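Local coordinates for protein nuclear hormone receptor FTZ-F1 (Drosophila melanogaster, PDB 2XHS) that is an NR5A nuclear receptor that probably regulates transcription and binds a Fushi tarazu peptide through its ligand-binding domain, at residues Asp79-Leu83 against Val164-Asn169; Leu84-Trp88 against Leu235-Ala241. All coordinates share one frame; numbering follows the deposited sequence.

How the contacts relate
Both contacts use helix 77-102, at neighbouring turns. Their centres lie about 13 Å apart. Contact 1 joins the start of this helix to the loop before helix 170-191. It is partly buried, and its centre is about 19 Å from the centre of the chain. Contact 2 joins the next turn to helix 234-240 and is a more buried contact, its centre about 13 Å from the chain centre. Their chemistry differs accordingly. Contact 1 relies on a carboxylate and an ammonium group that hold loop backbone, with a small apolar patch beside them. Contact 2 has no hydrogen bond across it and rests on a tryptophan ring. The two touch where Val164 packs on His86.

Contact 1 of 2, residues Asp79-Leu83 against Val164-Asn169; sequences DQMKL and VRGIVN
Asp79 uses both carboxylate oxygens on two successive backbone N-H groups of the loop. Asn169 N donates to Asp79 OD2 over 2.9 Å. This bond is nearly straight at 169° and uses the syn lone pair of OD2. Val168 N lies 3.0 Å from Asp79 OD1, but the bond is bent and weak. The two bonds, one straight and one weak, probably limit the rotation of the carboxylate. Asn169 is the N-cap residue of helix 170-191, so the negative charge sits close to the start of that helix and is probably stabilised by it. Asp79 belongs to the Asp-Gln-x-x-Leu-Leu signature of nuclear receptor ligand-binding domains, which is completed by Gln80, Leu83 and Leu84. Gln80 and Met81 pack on the bound peptide.

Lys82 reaches over the type II beta turn from Val164 to Ile167. Its chain bends at the last torsion (chi4 105°) and brings Lys82 NZ to 2.9 Å from Gly166 O. The ammonium group comes from above the carbonyl plane, 51° out of it. A long salt bridge of 3.7 Å also runs from Lys82 NZ to Asp79 OD1. Leu83 supplies the apolar part. Leu83 CD2 meets Ile167 CD1 at 3.5 Å and Val164 CG2 at 4.2 Å, and the leucine crosses both side chains at about a right angle. Phe72 and Leu75 also touch Leu83.

Contact 2 of 2, residues Leu84-Trp88 against Leu235-Ala241; sequences LQHSW and LMEMLHA
Leu239 N donates to Leu235 O over 2.9 Å within helix 234-240, and the side-chain ends of both residues come near Trp88. The Leu-Leu-Met-Glu-Met-Leu sequence here matches the activation (AF-2) motif of NR5A receptors. The axes of the helical segments 84-88 and 235-240 come within 9.4 Å and make an angle of 98°. Trp88 has its CG between the backbone N and the carbonyl carbon (chi1 58°), which turns the indole to the other helix. Met238, a selenomethionine, covers one face. Met238 CG sits 3.4 Å from the centroid of the Trp88 five-membered ring, 15° off the normal, in a CH-pi contact. The chain then bends, and Met238 SE lies obliquely, 5.0 Å from the centroid of the same Trp88 ring, as a Met-aromatic contact. Leu239 lies at the indole edge, though its modelled spacing is doubtful. Nearer the surface, Gln85 CD lies 3.7 Å from Ala241 CB. An alanine in place of Trp88 would probably leave Met238 CG without its ring and open a gap between the helices. Glu237 OE2 is hydrogen-bonded to the bound peptide's backbone, and Met238 packs on an apolar side chain of it. With no hydrogen bond across it, the contact depends on apolar fit around the indole.

Contact 1 of 2, residues Asp79-Leu83 against Val164-Asn169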
loop_
_atom_site.group_PDB
_atom_site.type_symbol
_atom_site.label_atom_id
_atom_site.label_comp_id
_atom_site.label_asym_id
_atom_site.label_seq_id
_atom_site.Cartn_x
_atom_site.Cartn_y
_atom_site.Cartn_z
ATOM N N ASP A 79 -11.010 -8.403 -14.224
ATOM C CA ASP A 79 -10.287 -7.166 -14.339
ATOM C C ASP A 79 -9.748 -6.667 -13.021
ATOM O O ASP A 79 -8.654 -6.182 -12.940
ATOM C CB ASP A 79 -11.176 -6.122 -14.982
ATOM C CG ASP A 79 -10.953 -6.006 -16.457
ATOM O OD1 ASP A 79 -9.927 -6.486 -16.939
ATOM O OD2 ASP A 79 -11.799 -5.426 -17.140
ATOM N N GLN A 80 -10.546 -6.767 -11.985
ATOM C CA GLN A 80 -10.115 -6.334 -10.696
ATOM C C GLN A 80 -8.969 -7.164 -10.248
ATOM O O GLN A 80 -8.050 -6.677 -9.684
ATOM C CB GLN A 80 -11.225 -6.508 -9.699
ATOM C CG GLN A 80 -12.526 -6.065 -10.185
ATOM C CD GLN A 80 -13.540 -6.175 -9.135
ATOM O OE1 GLN A 80 -13.525 -7.088 -8.361
ATOM N NE2 GLN A 80 -14.449 -5.263 -9.114
HETATM N N MSE A 81 -9.034 -8.448 -10.497
HETATM C CA MSE A 81 -7.983 -9.316 -10.055
HETATM C C MSE A 81 -6.697 -8.926 -10.694
HETATM O O MSE A 81 -5.695 -8.898 -10.074
HETATM C CB MSE A 81 -8.307 -10.729 -10.455
HETATM C CG MSE A 81 -9.434 -11.308 -9.705
HETATM SE SE MSE A 81 -9.701 -13.070 -10.223
HETATM C CE MSE A 81 -8.004 -13.705 -9.936
ATOM N N LYS A 82 -6.714 -8.622 -11.959
ATOM C CA LYS A 82 -5.499 -8.265 -12.626
ATOM C C LYS A 82 -4.871 -7.015 -12.106
ATOM O O LYS A 82 -3.681 -6.904 -12.055
ATOM C CB LYS A 82 -5.768 -8.114 -14.098
ATOM C CG LYS A 82 -6.109 -9.402 -14.763
ATOM C CD LYS A 82 -6.121 -9.231 -16.236
ATOM C CE LYS A 82 -6.909 -10.321 -16.896
ATOM N NZ LYS A 82 -8.205 -9.775 -17.347
ATOM N N LEU A 83 -5.685 -6.040 -11.778
ATOM C CA LEU A 83 -5.188 -4.796 -11.260
ATOM C C LEU A 83 -4.542 -4.954 -9.933
ATOM O O LEU A 83 -3.528 -4.388 -9.684
ATOM C CB LEU A 83 -6.320 -3.808 -11.139
ATOM C CG LEU A 83 -6.849 -3.153 -12.390
ATOM C CD1 LEU A 83 -8.012 -2.390 -11.975
ATOM C CD2 LEU A 83 -5.841 -2.247 -12.919
ATOM N N VAL A 164 -2.241 -2.199 -18.204
ATOM C CA VAL A 164 -1.983 -3.386 -17.453
ATOM C C VAL A 164 -2.409 -4.478 -18.346
ATOM O O VAL A 164 -3.453 -4.424 -18.933
ATOM C CB VAL A 164 -2.780 -3.413 -16.155
ATOM C CG1 VAL A 164 -2.559 -4.677 -15.425
ATOM C CG2 VAL A 164 -2.395 -2.259 -15.290
ATOM N N ARG A 165 -1.578 -5.478 -18.464
ATOM C CA ARG A 165 -1.826 -6.488 -19.435
ATOM C C ARG A 165 -3.087 -7.260 -19.186
ATOM O O ARG A 165 -3.341 -7.726 -18.104
ATOM C CB ARG A 165 -0.637 -7.423 -19.464
ATOM C CG ARG A 165 -0.082 -7.727 -20.831
ATOM C CD ARG A 165 -0.350 -9.155 -21.210
ATOM N NE ARG A 165 0.873 -9.847 -21.584
ATOM C CZ ARG A 165 1.021 -11.161 -21.518
ATOM N NH1 ARG A 165 0.017 -11.908 -21.104
ATOM N NH2 ARG A 165 2.164 -11.726 -21.860
ATOM N N GLY A 166 -3.871 -7.382 -20.239
ATOM C CA GLY A 166 -5.064 -8.185 -20.245
ATOM C C GLY A 166 -6.351 -7.609 -19.747
ATOM O O GLY A 166 -7.319 -8.310 -19.634
ATOM N N ILE A 167 -6.379 -6.335 -19.453
ATOM C CA ILE A 167 -7.587 -5.803 -18.914
ATOM C C ILE A 167 -8.556 -5.485 -19.998
ATOM O O ILE A 167 -8.243 -4.756 -20.905
ATOM C CB ILE A 167 -7.310 -4.557 -18.182
ATOM C CG1 ILE A 167 -7.385 -4.840 -16.696
ATOM C CG2 ILE A 167 -8.306 -3.559 -18.563
ATOM C CD1 ILE A 167 -6.674 -3.869 -15.884
ATOM N N VAL A 168 -9.725 -6.103 -19.917
ATOM C CA VAL A 168 -10.799 -5.891 -20.870
ATOM C C VAL A 168 -11.498 -4.545 -20.902
ATOM O O VAL A 168 -11.657 -3.945 -21.942
ATOM C CB VAL A 168 -11.889 -6.908 -20.604
ATOM C CG1 VAL A 168 -13.105 -6.567 -21.373
ATOM C CG2 VAL A 168 -11.412 -8.244 -20.986
ATOM N N ASN A 169 -12.006 -4.112 -19.768
ATOM C CA ASN A 169 -12.695 -2.849 -19.723
ATOM C C ASN A 169 -11.752 -1.704 -19.480
ATOM O O ASN A 169 -11.800 -1.075 -18.462
ATOM C CB ASN A 169 -13.755 -2.882 -18.651
ATOM C CG ASN A 169 -14.536 -1.632 -18.604
ATOM O OD1 ASN A 169 -15.578 -1.554 -17.974
ATOM N ND2 ASN A 169 -14.035 -0.627 -19.276
#

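Contact 2 of 2, residues Leu84-Trp88 against Leu235-Ala241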
loop_
_atom_site.group_PDB
_atom_site.type_symbol
_atom_site.label_atom_id
_atom_site.label_comp_id
_atom_site.label_asym_id
_atom_site.label_seq_id
_atom_site.Cartn_x
_atom_site.Cartn_y
_atom_site.Cartn_z
ATOM N N LEU A 84 -5.180 -5.695 -9.065
ATOM C CA LEU A 84 -4.666 -5.982 -7.760
ATOM C C LEU A 84 -3.415 -6.794 -7.818
ATOM O O LEU A 84 -2.520 -6.590 -7.062
ATOM C CB LEU A 84 -5.702 -6.731 -6.973
ATOM C CG LEU A 84 -6.845 -5.968 -6.357
ATOM C CD1 LEU A 84 -7.895 -6.943 -6.053
ATOM C CD2 LEU A 84 -6.395 -5.365 -5.104
ATOM N N GLN A 85 -3.364 -7.744 -8.719
ATOM C CA GLN A 85 -2.207 -8.583 -8.867
ATOM C C GLN A 85 -1.016 -7.807 -9.273
ATOM O O GLN A 85 0.071 -8.144 -8.931
ATOM C CB GLN A 85 -2.457 -9.633 -9.909
ATOM C CG GLN A 85 -2.949 -10.919 -9.367
ATOM C CD GLN A 85 -3.532 -11.789 -10.404
ATOM O OE1 GLN A 85 -4.269 -12.692 -10.100
ATOM N NE2 GLN A 85 -3.206 -11.534 -11.633
ATOM N N HIS A 86 -1.214 -6.803 -10.091
ATOM C CA HIS A 86 -0.127 -5.993 -10.568
ATOM C C HIS A 86 0.574 -5.140 -9.557
ATOM O O HIS A 86 1.771 -5.020 -9.566
ATOM C CB HIS A 86 -0.636 -5.100 -11.668
ATOM C CG HIS A 86 0.443 -4.485 -12.486
ATOM N ND1 HIS A 86 0.693 -3.138 -12.491
ATOM C CD2 HIS A 86 1.342 -5.031 -13.325
ATOM C CE1 HIS A 86 1.697 -2.879 -13.296
ATOM N NE2 HIS A 86 2.109 -4.012 -13.814
ATOM N N SER A 87 -0.178 -4.475 -8.717
ATOM C CA SER A 87 0.417 -3.539 -7.818
ATOM C C SER A 87 0.242 -3.766 -6.384
ATOM O O SER A 87 0.251 -2.838 -5.682
ATOM C CB SER A 87 -0.095 -2.168 -8.104
ATOM O OG SER A 87 -1.311 -2.273 -8.766
ATOM N N TRP A 88 0.067 -4.967 -5.910
ATOM C CA TRP A 88 -0.104 -5.131 -4.487
ATOM C C TRP A 88 1.127 -4.719 -3.767
ATOM O O TRP A 88 1.071 -4.164 -2.723
ATOM C CB TRP A 88 -0.450 -6.561 -4.146
ATOM C CG TRP A 88 0.525 -7.500 -4.593
ATOM C CD1 TRP A 88 0.589 -8.050 -5.789
ATOM C CD2 TRP A 88 1.600 -8.024 -3.851
ATOM N NE1 TRP A 88 1.625 -8.891 -5.866
ATOM C CE2 TRP A 88 2.269 -8.897 -4.674
ATOM C CE3 TRP A 88 2.061 -7.838 -2.560
ATOM C CZ2 TRP A 88 3.367 -9.569 -4.273
ATOM C CZ3 TRP A 88 3.137 -8.503 -2.168
ATOM C CH2 TRP A 88 3.778 -9.369 -3.006
ATOM N N LEU A 235 -0.635 -14.308 0.100
ATOM C CA LEU A 235 0.584 -13.659 -0.214
ATOM C C LEU A 235 1.341 -14.430 -1.264
ATOM O O LEU A 235 1.878 -13.860 -2.163
ATOM C CB LEU A 235 1.403 -13.553 1.055
ATOM C CG LEU A 235 2.557 -12.599 0.961
ATOM C CD1 LEU A 235 3.612 -13.076 1.803
ATOM C CD2 LEU A 235 2.979 -12.613 -0.449
HETATM N N MSE A 236 1.403 -15.734 -1.136
HETATM C CA MSE A 236 2.023 -16.560 -2.132
HETATM C C MSE A 236 1.243 -16.520 -3.418
HETATM O O MSE A 236 1.783 -16.487 -4.480
HETATM C CB MSE A 236 2.127 -17.977 -1.614
HETATM C CG MSE A 236 2.699 -18.977 -2.559
HETATM SE SE MSE A 236 4.490 -18.836 -2.732
HETATM C CE MSE A 236 4.645 -17.675 -4.097
ATOM N N GLU A 237 -0.056 -16.530 -3.328
ATOM C CA GLU A 237 -0.835 -16.536 -4.524
ATOM C C GLU A 237 -0.571 -15.301 -5.299
ATOM O O GLU A 237 -0.452 -15.332 -6.489
ATOM C CB GLU A 237 -2.286 -16.573 -4.151
ATOM C CG GLU A 237 -3.213 -16.246 -5.247
ATOM C CD GLU A 237 -4.623 -16.515 -4.867
ATOM O OE1 GLU A 237 -4.864 -17.532 -4.243
ATOM O OE2 GLU A 237 -5.490 -15.720 -5.199
HETATM N N MSE A 238 -0.510 -14.196 -4.604
HETATM C CA MSE A 238 -0.230 -12.926 -5.203
HETATM C C MSE A 238 1.168 -12.919 -5.754
HETATM O O MSE A 238 1.433 -12.402 -6.803
HETATM C CB MSE A 238 -0.412 -11.849 -4.149
HETATM C CG MSE A 238 -1.130 -10.627 -4.615
HETATM SE SE MSE A 238 -2.867 -10.954 -5.153
HETATM C CE MSE A 238 -3.312 -11.984 -3.673
ATOM N N LEU A 239 2.083 -13.484 -5.015
ATOM C CA LEU A 239 3.443 -13.525 -5.445
ATOM C C LEU A 239 3.566 -14.339 -6.689
ATOM O O LEU A 239 4.333 -14.053 -7.554
ATOM C CB LEU A 239 4.245 -14.156 -4.354
ATOM C CG LEU A 239 5.467 -13.449 -3.839
ATOM C CD1 LEU A 239 5.332 -12.011 -4.000
ATOM C CD2 LEU A 239 5.533 -13.772 -2.439
ATOM N N HIS A 240 2.819 -15.408 -6.720
ATOM C CA HIS A 240 2.810 -16.386 -7.782
ATOM C C HIS A 240 2.310 -15.954 -9.126
ATOM O O HIS A 240 2.709 -16.454 -10.142
ATOM C CB HIS A 240 1.977 -17.563 -7.335
ATOM C CG HIS A 240 2.110 -18.765 -8.203
ATOM N ND1 HIS A 240 1.080 -19.648 -8.404
ATOM C CD2 HIS A 240 3.151 -19.234 -8.919
ATOM C CE1 HIS A 240 1.487 -20.616 -9.200
ATOM N NE2 HIS A 240 2.736 -20.382 -9.529
ATOM N N ALA A 241 1.326 -15.095 -9.097
ATOM C CA ALA A 241 0.591 -14.731 -10.271
ATOM C C ALA A 241 1.424 -14.373 -11.451
ATOM O O ALA A 241 1.094 -14.730 -12.558
ATOM C CB ALA A 241 -0.340 -13.643 -9.963
#